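Side-chain contacts in proton-dependent oligopeptide transporter family protein (Xanthomonas campestris, PDB 6EI3), which probably couples proton movement to the uptake of peptides across the membrane, as a member of the POT family of the major facilitator superfamily: residues G9-E14 with P119-F124; G20-L25 with D307-T312; G207-S212 with W269-A274; R287-V292 with P427-V432. All blocks are in the same frame, centred on the assembly; numbering follows the deposited sequence.

How the contacts relate
Contacts 1 and 2 share helix 4-22, their centres about 21 Å apart, and every residue that touches in them is buried. Contact 2, its centre about 13 Å from the centre of the chain, is polar and water-bridged: its charged side chains are joined through single waters. Contact 1 sets a carboxylate against valine methyls. Contacts 3 and 4 are apolar, and their centres lie about 14 Å apart. Contact 3 is the most peripheral of the four, its centre about 29 Å from the centre of the chain. Helices 248-270 and 281-306, successive in the chain, tie these two contacts, and the salt bridge from Glu272 OE2 to Arg287 NH2 (2.8 Å) connects them directly.

Contact 1: G9-E14 with P119-F124; sequences GNEACE and PLVASF
Glu11, the first acidic residue of the ExxER signature that POT transporters carry on their first transmembrane helix, meets Val121 at the start of the short helix 121-127. Helix 4-22 presents its Asn10 and Glu11 side chains to this neighbour, and Val121 answers from the first turn beyond the break that follows helix 100-117. The backbones stay well apart, with 7.8 Å between Glu11 CA and Val121 CA, so the contact is made by side chains alone and buries a modest 94 Å². Glu11 leaves its helix with CG opposite the backbone N (chi1 177°) and then bends at chi2 (71°), which swings the carboxylate round until its OE1 faces the valine. The two side chains meet at about a right angle. Asn10 comes to the same valine more loosely. Val121 is modelled in two conformers, and what is said of its methyls applies to one of them. Around the pair, Phe144 and Ile148 of helix 137-165 pack on Glu11, while Ala182 and Phe186 of helix 168-188 cover Asn10. Tyr512, which appears to belong to a remnant of the expression tag, also touches both Glu11 and Val121. Glu14, the second acidic residue of the signature, bonds through OE2 to Tyr86 OH. In the one valine conformer described, Glu11 OE1 is almost equally far from the two methyls, 3.7 Å from Val121 CG2 and 3.8 Å from Val121 CG1.

Contact 2: G20-L25 with D307-T312; sequences GMRNIL and DQKAST
Arg22, near the end of the first transmembrane helix, reaches over to Ala310 in the loop after helix 281-306. Its CB is not aimed at that loop; bends at chi2 (-86°) and chi3 (-45°) turn the chain until CD passes the alanine methyl and NE comes to 3.9 Å from Ala310 CB. NE and NH2 both grip the neighbouring Asn23 side-on through one atom, with NE 2.8 Å from Asn23 OD1 and NH2 3.1 Å from it, the oxygen lying in the guanidinium plane. At the tip, NH2 gives a proton to a water that also accepts from Lys309 NZ, and NH1 to a second water that donates to Asp307 OD1. NH1 stays 4.3 Å from Asp307 OD1, which lies well out of the guanidinium plane. Asp307 OD2 is bonded to Asn445. A third water donates to the backbone oxygens of Arg22 and Ala310. Arg22 and Asp307 probably correspond to the extracellular-gate salt bridge of related POT transporters, here bridged by water instead. The chemistry implies a helix-to-loop link carried by single waters and the alanine methyl, with the nearby aspartate probably offsetting the two positive charges and Asn23 fixing the rotation of the guanidinium group.

Contact 3: G207-S212 with W269-A274; sequences GAVVRS and WQLERA
Val209, one turn into helix 206-215, is the first residue of 207-212 to touch the 3-10 segment 271-273 and Ala274, which follow helix 248-270. One of its methyls serves both partners: CG1, placed opposite the backbone N (chi1 -179°), sits 4.0 Å from Leu271 CD1 and 4.0 Å from Ala274 CB. Leu271 sets off to one side, and with CG opposite the backbone N (chi1 -175°) its CD1 ends at Val209, the two side chains meeting at a slant. Val209 O also lies beside the alanine, 4.1 Å from Ala274 CB. Val286 of helix 281-306 packs on both Val209 and Leu271, so a third helix covers this pair. Three residues on, Ser212 brings its CB to 4.5 Å from Ala274 CB. This is also where the backbones come nearest, Ser212 CA standing 5.6 Å from Ala274 CA, a spacing that the small serine and alanine allow. The serine hydroxyl turns from the contact and pairs with His278 NE2. In sequence this region lies between the two six-helix bundles of the MFS fold, and it probably includes the two extra helices found in bacterial POT proteins. With no hydrogen bond between the segments, the contact rests on methyl groups and close small residues, while Gln270 NE2, bonded to the carbonyls of Ala213 and Leu214, ties in the end of helix 206-215.

Contact 4: R287-V292 with P427-V432; sequences RALLRV and PSMKGV
Leu289 and Val432 mark the closest approach of the two backbones, 8.2 Å between Leu289 CA and Val432 CA, where helix 281-306 runs past the beginning of helix 430-456 in the helical bundle of this major facilitator transporter. The first segment is regular helix throughout. The second passes from a short 3-10 stretch at Pro427 and Ser428 through Met429, at the N-cap position, into the first turn of its helix, where the bond from Val432 N to Met429 O is weak. With the main chains this far apart, three side chains span the gap, and 135 Å² is buried. Leu289 is the one that enters the other segment's territory, dividing its branches between two neighbours. Its first torsion, -114°, departs from the staggered values, and this sets CD2 toward Met429 and CD1 toward Val432. Met429 extends past CG, so that both Met429 CB, 3.8 Å away, and the sulfur lie against Leu289 CD2. Val432 offers CG1, opposite its backbone N (chi1 180°), to the other leucine branch, 3.9 Å from Leu289 CD1. Leu289 lies at an oblique angle to each partner. Phe206, beginning helix 206-215, packs on both Leu289 and Val432, and Ala425 also touches Leu289. Elsewhere on helix 281-306, Leu290 and Arg291 line a pocket for a bound monoacylglycerol molecule. The tightest approach of the contact is that of the thioether, with Met429 SD 3.6 Å from Leu289 CD2.

Contact 1: G9-E14 with P119-F124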
loop_
_atom_site.group_PDB
_atom_site.type_symbol
_atom_site.label_atom_id
_atom_site.label_comp_id
_atom_site.label_asym_id
_atom_site.label_seq_id
_atom_site.Cartn_x
_atom_site.Cartn_y
_atom_site.Cartn_z
ATOM N N GLY A 9 -7.219 -18.016 12.014
ATOM C CA GLY A 9 -7.588 -17.258 13.210
ATOM C C GLY A 9 -6.733 -16.013 13.389
ATOM O O GLY A 9 -7.246 -14.915 13.576
ATOM N N ASN A 10 -5.411 -16.180 13.300
ATOM C CA ASN A 10 -4.457 -15.084 13.416
ATOM C C ASN A 10 -4.702 -14.057 12.306
ATOM O O ASN A 10 -4.752 -12.861 12.603
ATOM C CB ASN A 10 -3.026 -15.632 13.358
ATOM C CG ASN A 10 -1.990 -14.545 13.222
ATOM O OD1 ASN A 10 -1.607 -13.868 14.188
ATOM N ND2 ASN A 10 -1.608 -14.280 11.998
ATOM N N GLU A 11 -4.878 -14.521 11.038
ATOM C CA GLU A 11 -5.133 -13.635 9.891
ATOM C C GLU A 11 -6.425 -12.814 10.066
ATOM O O GLU A 11 -6.425 -11.611 9.802
ATOM C CB GLU A 11 -5.166 -14.444 8.565
ATOM C CG GLU A 11 -5.493 -13.633 7.308
ATOM C CD GLU A 11 -4.451 -12.654 6.785
ATOM O OE1 GLU A 11 -3.348 -12.559 7.370
ATOM O OE2 GLU A 11 -4.736 -11.997 5.760
ATOM N N ALA A 12 -7.516 -13.465 10.499
ATOM C CA ALA A 12 -8.817 -12.803 10.685
ATOM C C ALA A 12 -8.753 -11.726 11.758
ATOM O O ALA A 12 -9.173 -10.605 11.505
ATOM C CB ALA A 12 -9.889 -13.830 11.026
ATOM N N CYS A 13 -8.183 -12.049 12.943
ATOM C CA CYS A 13 -8.091 -11.073 14.037
ATOM C C CYS A 13 -7.169 -9.919 13.719
ATOM O O CYS A 13 -7.554 -8.776 13.978
ATOM C CB CYS A 13 -7.721 -11.745 15.350
ATOM S SG CYS A 13 -8.901 -12.999 15.886
ATOM N N GLU A 14 -5.978 -10.198 13.121
ATOM C CA GLU A 14 -5.025 -9.139 12.771
ATOM C C GLU A 14 -5.591 -8.180 11.712
ATOM O O GLU A 14 -5.395 -6.982 11.827
ATOM C CB GLU A 14 -3.653 -9.725 12.338
ATOM C CG GLU A 14 -2.588 -8.675 12.001
ATOM C CD GLU A 14 -2.663 -8.033 10.625
ATOM O OE1 GLU A 14 -3.190 -8.686 9.704
ATOM O OE2 GLU A 14 -2.228 -6.870 10.468
ATOM N N PRO A 119 4.972 -9.610 4.625
ATOM C CA PRO A 119 5.379 -10.526 3.543
ATOM C C PRO A 119 5.579 -11.952 4.057
ATOM O O PRO A 119 6.068 -12.794 3.317
ATOM C CB PRO A 119 6.711 -9.913 3.083
ATOM C CG PRO A 119 7.305 -9.369 4.347
ATOM C CD PRO A 119 6.150 -8.926 5.214
ATOM N N LEU A 120 5.257 -12.204 5.340
ATOM C CA LEU A 120 5.535 -13.491 5.987
ATOM C C LEU A 120 4.343 -14.394 6.230
ATOM O O LEU A 120 4.503 -15.604 6.148
ATOM C CB LEU A 120 6.270 -13.280 7.337
ATOM C CG LEU A 120 7.477 -12.314 7.369
ATOM C CD1 LEU A 120 8.029 -12.214 8.761
ATOM C CD2 LEU A 120 8.567 -12.717 6.355
ATOM N N VAL A 121 3.184 -13.819 6.556
ATOM C CA VAL A 121 1.976 -14.572 6.897
ATOM C C VAL A 121 1.565 -15.536 5.763
ATOM O O VAL A 121 1.399 -16.730 6.024
ATOM C CB VAL A 121 0.823 -13.645 7.390
ATOM C CG1 VAL A 121 0.256 -12.761 6.275
ATOM C CG2 VAL A 121 -0.276 -14.430 8.099
ATOM N N ALA A 122 1.450 -15.030 4.515
ATOM C CA ALA A 122 1.043 -15.834 3.366
ATOM C C ALA A 122 2.044 -16.901 3.003
ATOM O O ALA A 122 1.650 -18.033 2.765
ATOM C CB ALA A 122 0.747 -14.947 2.165
ATOM N N SER A 123 3.337 -16.556 2.993
ATOM C CA SER A 123 4.443 -17.479 2.688
ATOM C C SER A 123 4.523 -18.610 3.736
ATOM O O SER A 123 4.726 -19.765 3.371
ATOM C CB SER A 123 5.759 -16.705 2.654
ATOM O OG SER A 123 6.803 -17.581 2.269
ATOM N N PHE A 124 4.358 -18.273 5.041
ATOM C CA PHE A 124 4.374 -19.276 6.129
ATOM C C PHE A 124 3.177 -20.208 6.008
ATOM O O PHE A 124 3.273 -21.381 6.352
ATOM C CB PHE A 124 4.378 -18.583 7.503
ATOM C CG PHE A 124 4.558 -19.497 8.696
ATOM C CD1 PHE A 124 5.762 -20.163 8.908
ATOM C CD2 PHE A 124 3.567 -19.601 9.666
ATOM C CE1 PHE A 124 5.947 -20.972 10.032
ATOM C CE2 PHE A 124 3.737 -20.435 10.773
ATOM C CZ PHE A 124 4.937 -21.090 10.964
#

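Contact 2: G20-L25 with D307-T312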
loop_
_atom_site.group_PDB
_atom_site.type_symbol
_atom_site.label_atom_id
_atom_site.label_comp_id
_atom_site.label_asym_id
_atom_site.label_seq_id
_atom_site.Cartn_x
_atom_site.Cartn_y
_atom_site.Cartn_z
ATOM N N GLY A 20 -9.654 -1.669 11.654
ATOM C CA GLY A 20 -10.352 -1.068 12.783
ATOM C C GLY A 20 -9.613 0.137 13.312
ATOM O O GLY A 20 -10.211 1.208 13.409
ATOM N N MET A 21 -8.302 0.013 13.586
ATOM C CA MET A 21 -7.563 1.185 14.067
ATOM C C MET A 21 -7.286 2.215 12.940
ATOM O O MET A 21 -7.466 3.411 13.152
ATOM C CB MET A 21 -6.286 0.805 14.869
ATOM C CG MET A 21 -5.027 0.490 14.063
ATOM S SD MET A 21 -4.074 1.893 13.373
ATOM C CE MET A 21 -4.225 3.053 14.626
ATOM N N ARG A 22 -6.890 1.754 11.749
ATOM C CA ARG A 22 -6.527 2.642 10.635
ATOM C C ARG A 22 -7.681 3.550 10.153
ATOM O O ARG A 22 -7.464 4.748 9.920
ATOM C CB ARG A 22 -5.950 1.810 9.490
ATOM C CG ARG A 22 -5.020 2.570 8.536
ATOM C CD ARG A 22 -5.714 3.291 7.398
ATOM N NE ARG A 22 -6.751 2.512 6.706
ATOM C CZ ARG A 22 -6.545 1.756 5.629
ATOM N NH1 ARG A 22 -5.321 1.610 5.134
ATOM N NH2 ARG A 22 -7.556 1.133 5.048
ATOM N N ASN A 23 -8.897 2.977 10.043
ATOM C CA ASN A 23 -10.108 3.620 9.525
ATOM C C ASN A 23 -10.774 4.595 10.514
ATOM O O ASN A 23 -11.647 5.345 10.093
ATOM C CB ASN A 23 -11.115 2.551 8.982
ATOM C CG ASN A 23 -10.557 1.790 7.788
ATOM O OD1 ASN A 23 -9.405 1.970 7.387
ATOM N ND2 ASN A 23 -11.329 0.891 7.212
ATOM N N ILE A 24 -10.317 4.662 11.785
ATOM C CA ILE A 24 -10.825 5.677 12.729
ATOM C C ILE A 24 -9.739 6.688 13.082
ATOM O O ILE A 24 -10.020 7.654 13.786
ATOM C CB ILE A 24 -11.474 5.115 14.027
ATOM C CG1 ILE A 24 -10.513 4.195 14.807
ATOM C CG2 ILE A 24 -12.783 4.451 13.738
ATOM C CD1 ILE A 24 -10.596 4.306 16.325
ATOM N N LEU A 25 -8.498 6.456 12.644
ATOM C CA LEU A 25 -7.369 7.297 13.047
ATOM C C LEU A 25 -7.565 8.808 12.780
ATOM O O LEU A 25 -7.372 9.608 13.695
ATOM C CB LEU A 25 -6.033 6.790 12.437
ATOM C CG LEU A 25 -4.734 7.526 12.904
ATOM C CD1 LEU A 25 -4.599 7.499 14.450
ATOM C CD2 LEU A 25 -3.481 6.865 12.295
ATOM N N ASP A 307 -5.392 5.566 -0.909
ATOM C CA ASP A 307 -5.194 5.620 0.552
ATOM C C ASP A 307 -5.819 6.861 1.237
ATOM O O ASP A 307 -6.050 6.839 2.445
ATOM C CB ASP A 307 -3.708 5.439 0.917
ATOM C CG ASP A 307 -3.312 3.955 0.864
ATOM O OD1 ASP A 307 -4.132 3.102 1.290
ATOM O OD2 ASP A 307 -2.196 3.648 0.383
ATOM N N GLN A 308 -6.171 7.888 0.458
ATOM C CA GLN A 308 -6.823 9.095 0.976
ATOM C C GLN A 308 -8.317 8.893 1.321
ATOM O O GLN A 308 -8.928 9.786 1.894
ATOM C CB GLN A 308 -6.616 10.266 0.025
ATOM C CG GLN A 308 -5.220 10.854 0.081
ATOM C CD GLN A 308 -5.156 12.073 -0.797
ATOM O OE1 GLN A 308 -5.591 13.171 -0.413
ATOM N NE2 GLN A 308 -4.712 11.884 -2.031
ATOM N N LYS A 309 -8.889 7.713 1.059
ATOM C CA LYS A 309 -10.275 7.461 1.487
ATOM C C LYS A 309 -10.376 7.412 3.041
ATOM O O LYS A 309 -11.446 7.676 3.617
ATOM C CB LYS A 309 -10.873 6.213 0.814
ATOM C CG LYS A 309 -10.197 4.919 1.164
ATOM C CD LYS A 309 -10.539 3.821 0.156
ATOM C CE LYS A 309 -10.094 2.473 0.664
ATOM N NZ LYS A 309 -8.636 2.433 0.940
ATOM N N ALA A 310 -9.235 7.134 3.701
ATOM C CA ALA A 310 -9.172 7.057 5.155
ATOM C C ALA A 310 -8.749 8.408 5.764
ATOM O O ALA A 310 -8.666 8.529 6.974
ATOM C CB ALA A 310 -8.212 5.931 5.583
ATOM N N SER A 311 -8.487 9.418 4.928
ATOM C CA SER A 311 -8.039 10.693 5.449
ATOM C C SER A 311 -8.854 11.843 4.850
ATOM O O SER A 311 -9.855 12.242 5.441
ATOM C CB SER A 311 -6.532 10.848 5.247
ATOM O OG SER A 311 -6.172 10.907 3.876
ATOM N N THR A 312 -8.483 12.308 3.651
ATOM C CA THR A 312 -9.176 13.360 2.924
ATOM C C THR A 312 -10.705 13.092 2.800
ATOM O O THR A 312 -11.495 14.005 3.020
ATOM C CB THR A 312 -8.522 13.526 1.545
ATOM O OG1 THR A 312 -7.122 13.826 1.703
ATOM C CG2 THR A 312 -9.203 14.592 0.708
HETATM O O HOH W 1 -8.525 7.238 9.345
HETATM O O HOH W 2 -7.670 0.045 2.389
HETATM O O HOH W 3 -4.927 0.377 2.267
#

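Contact 3: G207-S212 with W269-A274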
loop_
_atom_site.group_PDB
_atom_site.type_symbol
_atom_site.label_atom_id
_atom_site.label_comp_id
_atom_site.label_asym_id
_atom_site.label_seq_id
_atom_site.Cartn_x
_atom_site.Cartn_y
_atom_site.Cartn_z
ATOM N N GLY A 207 19.664 -9.906 -6.485
ATOM C CA GLY A 207 20.762 -9.172 -5.861
ATOM C C GLY A 207 22.118 -9.455 -6.482
ATOM O O GLY A 207 22.841 -8.519 -6.835
ATOM N N ALA A 208 22.455 -10.749 -6.652
ATOM C CA ALA A 208 23.728 -11.193 -7.253
ATOM C C ALA A 208 23.917 -10.686 -8.681
ATOM O O ALA A 208 25.009 -10.237 -9.015
ATOM C CB ALA A 208 23.827 -12.708 -7.220
ATOM N N VAL A 209 22.842 -10.724 -9.511
ATOM C CA VAL A 209 22.858 -10.262 -10.909
ATOM C C VAL A 209 23.027 -8.735 -10.968
ATOM O O VAL A 209 23.808 -8.258 -11.783
ATOM C CB VAL A 209 21.651 -10.787 -11.740
ATOM C CG1 VAL A 209 21.709 -10.307 -13.186
ATOM C CG2 VAL A 209 21.571 -12.310 -11.697
ATOM N N VAL A 210 22.330 -7.981 -10.087
ATOM C CA VAL A 210 22.442 -6.512 -9.979
ATOM C C VAL A 210 23.890 -6.138 -9.589
ATOM O O VAL A 210 24.467 -5.219 -10.175
ATOM C CB VAL A 210 21.389 -5.917 -8.983
ATOM C CG1 VAL A 210 21.701 -4.465 -8.622
ATOM C CG2 VAL A 210 19.968 -6.035 -9.537
ATOM N N ARG A 211 24.457 -6.862 -8.593
ATOM C CA ARG A 211 25.825 -6.700 -8.080
ATOM C C ARG A 211 26.818 -6.916 -9.219
ATOM O O ARG A 211 27.663 -6.052 -9.448
ATOM C CB ARG A 211 26.079 -7.706 -6.939
ATOM C CG ARG A 211 27.364 -7.494 -6.126
ATOM C CD ARG A 211 27.488 -8.498 -4.977
ATOM N NE ARG A 211 26.357 -8.420 -4.040
ATOM C CZ ARG A 211 25.490 -9.405 -3.810
ATOM N NH1 ARG A 211 25.627 -10.578 -4.419
ATOM N NH2 ARG A 211 24.490 -9.230 -2.956
ATOM N N SER A 212 26.669 -8.032 -9.974
ATOM C CA SER A 212 27.528 -8.349 -11.120
ATOM C C SER A 212 27.379 -7.332 -12.245
ATOM O O SER A 212 28.383 -6.944 -12.819
ATOM C CB SER A 212 27.243 -9.746 -11.643
ATOM O OG SER A 212 27.562 -10.735 -10.681
ATOM N N TRP A 269 21.484 0.128 -17.386
ATOM C CA TRP A 269 22.589 0.597 -18.228
ATOM C C TRP A 269 23.626 -0.491 -18.521
ATOM O O TRP A 269 24.092 -0.593 -19.657
ATOM C CB TRP A 269 23.312 1.763 -17.529
ATOM C CG TRP A 269 22.915 3.141 -17.962
ATOM C CD1 TRP A 269 21.862 3.873 -17.498
ATOM C CD2 TRP A 269 23.652 4.006 -18.833
ATOM N NE1 TRP A 269 21.872 5.129 -18.059
ATOM C CE2 TRP A 269 22.959 5.238 -18.885
ATOM C CE3 TRP A 269 24.813 3.851 -19.607
ATOM C CZ2 TRP A 269 23.395 6.311 -19.673
ATOM C CZ3 TRP A 269 25.240 4.914 -20.387
ATOM C CH2 TRP A 269 24.533 6.124 -20.417
ATOM N N GLN A 270 24.014 -1.267 -17.488
ATOM C CA GLN A 270 25.079 -2.272 -17.544
ATOM C C GLN A 270 24.618 -3.722 -17.347
ATOM O O GLN A 270 25.459 -4.577 -17.069
ATOM C CB GLN A 270 26.126 -1.948 -16.455
ATOM C CG GLN A 270 26.886 -0.648 -16.620
ATOM C CD GLN A 270 27.774 -0.313 -15.435
ATOM O OE1 GLN A 270 28.084 0.847 -15.201
ATOM N NE2 GLN A 270 28.206 -1.300 -14.651
ATOM N N LEU A 271 23.311 -4.012 -17.473
ATOM C CA LEU A 271 22.784 -5.362 -17.255
ATOM C C LEU A 271 23.366 -6.412 -18.216
ATOM O O LEU A 271 23.554 -7.563 -17.808
ATOM C CB LEU A 271 21.243 -5.372 -17.268
ATOM C CG LEU A 271 20.555 -6.688 -16.942
ATOM C CD1 LEU A 271 20.966 -7.235 -15.576
ATOM C CD2 LEU A 271 19.085 -6.544 -17.034
ATOM N N GLU A 272 23.683 -6.016 -19.458
ATOM C CA GLU A 272 24.277 -6.933 -20.437
ATOM C C GLU A 272 25.661 -7.453 -20.014
ATOM O O GLU A 272 26.038 -8.539 -20.442
ATOM C CB GLU A 272 24.309 -6.327 -21.854
ATOM C CG GLU A 272 22.928 -6.179 -22.485
ATOM C CD GLU A 272 22.115 -7.453 -22.631
ATOM O OE1 GLU A 272 22.607 -8.406 -23.277
ATOM O OE2 GLU A 272 20.980 -7.496 -22.104
ATOM N N ARG A 273 26.381 -6.725 -19.122
ATOM C CA ARG A 273 27.713 -7.129 -18.618
ATOM C C ARG A 273 27.638 -8.306 -17.608
ATOM O O ARG A 273 28.679 -8.796 -17.159
ATOM C CB ARG A 273 28.453 -5.942 -17.985
ATOM C CG ARG A 273 28.589 -4.713 -18.870
ATOM C CD ARG A 273 29.246 -3.614 -18.079
ATOM N NE ARG A 273 29.357 -2.366 -18.829
ATOM C CZ ARG A 273 30.120 -1.346 -18.453
ATOM N NH1 ARG A 273 30.866 -1.434 -17.356
ATOM N NH2 ARG A 273 30.166 -0.239 -19.184
ATOM N N ALA A 274 26.410 -8.743 -17.249
ATOM C CA ALA A 274 26.172 -9.867 -16.342
ATOM C C ALA A 274 25.987 -11.194 -17.103
ATOM O O ALA A 274 26.113 -12.256 -16.492
ATOM C CB ALA A 274 24.944 -9.588 -15.479
#

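Contact 4: R287-V292 with P427-V432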
loop_
_atom_site.group_PDB
_atom_site.type_symbol
_atom_site.label_atom_id
_atom_site.label_comp_id
_atom_site.label_asym_id
_atom_site.label_seq_id
_atom_site.Cartn_x
_atom_site.Cartn_y
_atom_site.Cartn_z
ATOM N N ARG A 287 16.025 -8.108 -16.202
ATOM C CA ARG A 287 15.547 -7.140 -17.204
ATOM C C ARG A 287 14.018 -7.000 -17.099
ATOM O O ARG A 287 13.502 -5.879 -17.120
ATOM C CB ARG A 287 15.939 -7.565 -18.632
ATOM C CG ARG A 287 15.742 -6.438 -19.641
ATOM C CD ARG A 287 16.523 -6.599 -20.937
ATOM N NE ARG A 287 17.978 -6.496 -20.776
ATOM C CZ ARG A 287 18.657 -5.357 -20.661
ATOM N NH1 ARG A 287 18.018 -4.193 -20.636
ATOM N NH2 ARG A 287 19.977 -5.374 -20.546
ATOM N N ALA A 288 13.313 -8.146 -16.982
ATOM C CA ALA A 288 11.866 -8.213 -16.837
ATOM C C ALA A 288 11.432 -7.515 -15.531
ATOM O O ALA A 288 10.475 -6.737 -15.551
ATOM C CB ALA A 288 11.419 -9.665 -16.843
ATOM N N LEU A 289 12.172 -7.749 -14.418
ATOM C CA LEU A 289 11.921 -7.128 -13.107
ATOM C C LEU A 289 12.046 -5.603 -13.176
ATOM O O LEU A 289 11.254 -4.909 -12.545
ATOM C CB LEU A 289 12.901 -7.671 -12.043
ATOM C CG LEU A 289 12.366 -8.514 -10.873
ATOM C CD1 LEU A 289 11.112 -7.911 -10.230
ATOM C CD2 LEU A 289 12.163 -9.950 -11.269
ATOM N N LEU A 290 13.039 -5.083 -13.923
ATOM C CA LEU A 290 13.229 -3.638 -14.080
ATOM C C LEU A 290 12.121 -2.983 -14.905
ATOM O O LEU A 290 11.719 -1.860 -14.604
ATOM C CB LEU A 290 14.612 -3.280 -14.612
ATOM C CG LEU A 290 15.786 -3.612 -13.694
ATOM C CD1 LEU A 290 17.104 -3.458 -14.436
ATOM C CD2 LEU A 290 15.751 -2.772 -12.377
ATOM N N ARG A 291 11.599 -3.695 -15.910
ATOM C CA ARG A 291 10.461 -3.223 -16.698
ATOM C C ARG A 291 9.224 -3.140 -15.804
ATOM O O ARG A 291 8.458 -2.189 -15.917
ATOM C CB ARG A 291 10.202 -4.148 -17.889
ATOM C CG ARG A 291 11.240 -4.011 -18.978
ATOM C CD ARG A 291 10.734 -4.677 -20.233
ATOM N NE ARG A 291 11.805 -4.942 -21.190
ATOM C CZ ARG A 291 12.396 -6.121 -21.339
ATOM N NH1 ARG A 291 12.034 -7.155 -20.585
ATOM N NH2 ARG A 291 13.348 -6.280 -22.248
ATOM N N VAL A 292 9.072 -4.104 -14.869
ATOM C CA VAL A 292 7.988 -4.168 -13.872
ATOM C C VAL A 292 8.078 -2.979 -12.923
ATOM O O VAL A 292 7.052 -2.372 -12.599
ATOM C CB VAL A 292 7.978 -5.533 -13.121
ATOM C CG1 VAL A 292 7.298 -5.433 -11.750
ATOM C CG2 VAL A 292 7.325 -6.609 -13.969
ATOM N N PRO A 427 9.230 -16.922 -11.669
ATOM C CA PRO A 427 8.528 -17.309 -10.423
ATOM C C PRO A 427 9.422 -17.423 -9.182
ATOM O O PRO A 427 8.947 -17.221 -8.070
ATOM C CB PRO A 427 7.853 -18.633 -10.792
ATOM C CG PRO A 427 7.682 -18.552 -12.268
ATOM C CD PRO A 427 8.953 -17.893 -12.744
ATOM N N SER A 428 10.720 -17.673 -9.378
ATOM C CA SER A 428 11.711 -17.744 -8.307
ATOM C C SER A 428 12.000 -16.355 -7.714
ATOM O O SER A 428 12.523 -16.269 -6.598
ATOM C CB SER A 428 13.005 -18.355 -8.827
ATOM O OG SER A 428 13.542 -17.548 -9.861
ATOM N N MET A 429 11.688 -15.280 -8.471
ATOM C CA MET A 429 11.897 -13.887 -8.054
ATOM C C MET A 429 10.604 -13.201 -7.564
ATOM O O MET A 429 10.559 -11.974 -7.518
ATOM C CB MET A 429 12.564 -13.076 -9.183
ATOM C CG MET A 429 14.025 -13.387 -9.371
ATOM S SD MET A 429 14.800 -12.339 -10.623
ATOM C CE MET A 429 16.398 -13.099 -10.731
ATOM N N LYS A 430 9.578 -13.994 -7.161
ATOM C CA LYS A 430 8.265 -13.540 -6.668
ATOM C C LYS A 430 8.347 -12.632 -5.434
ATOM O O LYS A 430 7.478 -11.768 -5.244
ATOM C CB LYS A 430 7.363 -14.736 -6.336
ATOM C CG LYS A 430 6.555 -15.289 -7.497
ATOM C CD LYS A 430 5.815 -16.546 -7.044
ATOM C CE LYS A 430 5.424 -17.453 -8.179
ATOM N NZ LYS A 430 4.999 -18.791 -7.694
ATOM N N GLY A 431 9.355 -12.878 -4.591
ATOM C CA GLY A 431 9.600 -12.114 -3.373
ATOM C C GLY A 431 10.008 -10.687 -3.667
ATOM O O GLY A 431 9.613 -9.767 -2.945
ATOM N N VAL A 432 10.804 -10.502 -4.739
ATOM C CA VAL A 432 11.285 -9.207 -5.229
ATOM C C VAL A 432 10.089 -8.412 -5.784
ATOM O O VAL A 432 9.985 -7.211 -5.528
ATOM C CB VAL A 432 12.411 -9.380 -6.293
ATOM C CG1 VAL A 432 12.906 -8.029 -6.815
ATOM C CG2 VAL A 432 13.573 -10.197 -5.736
#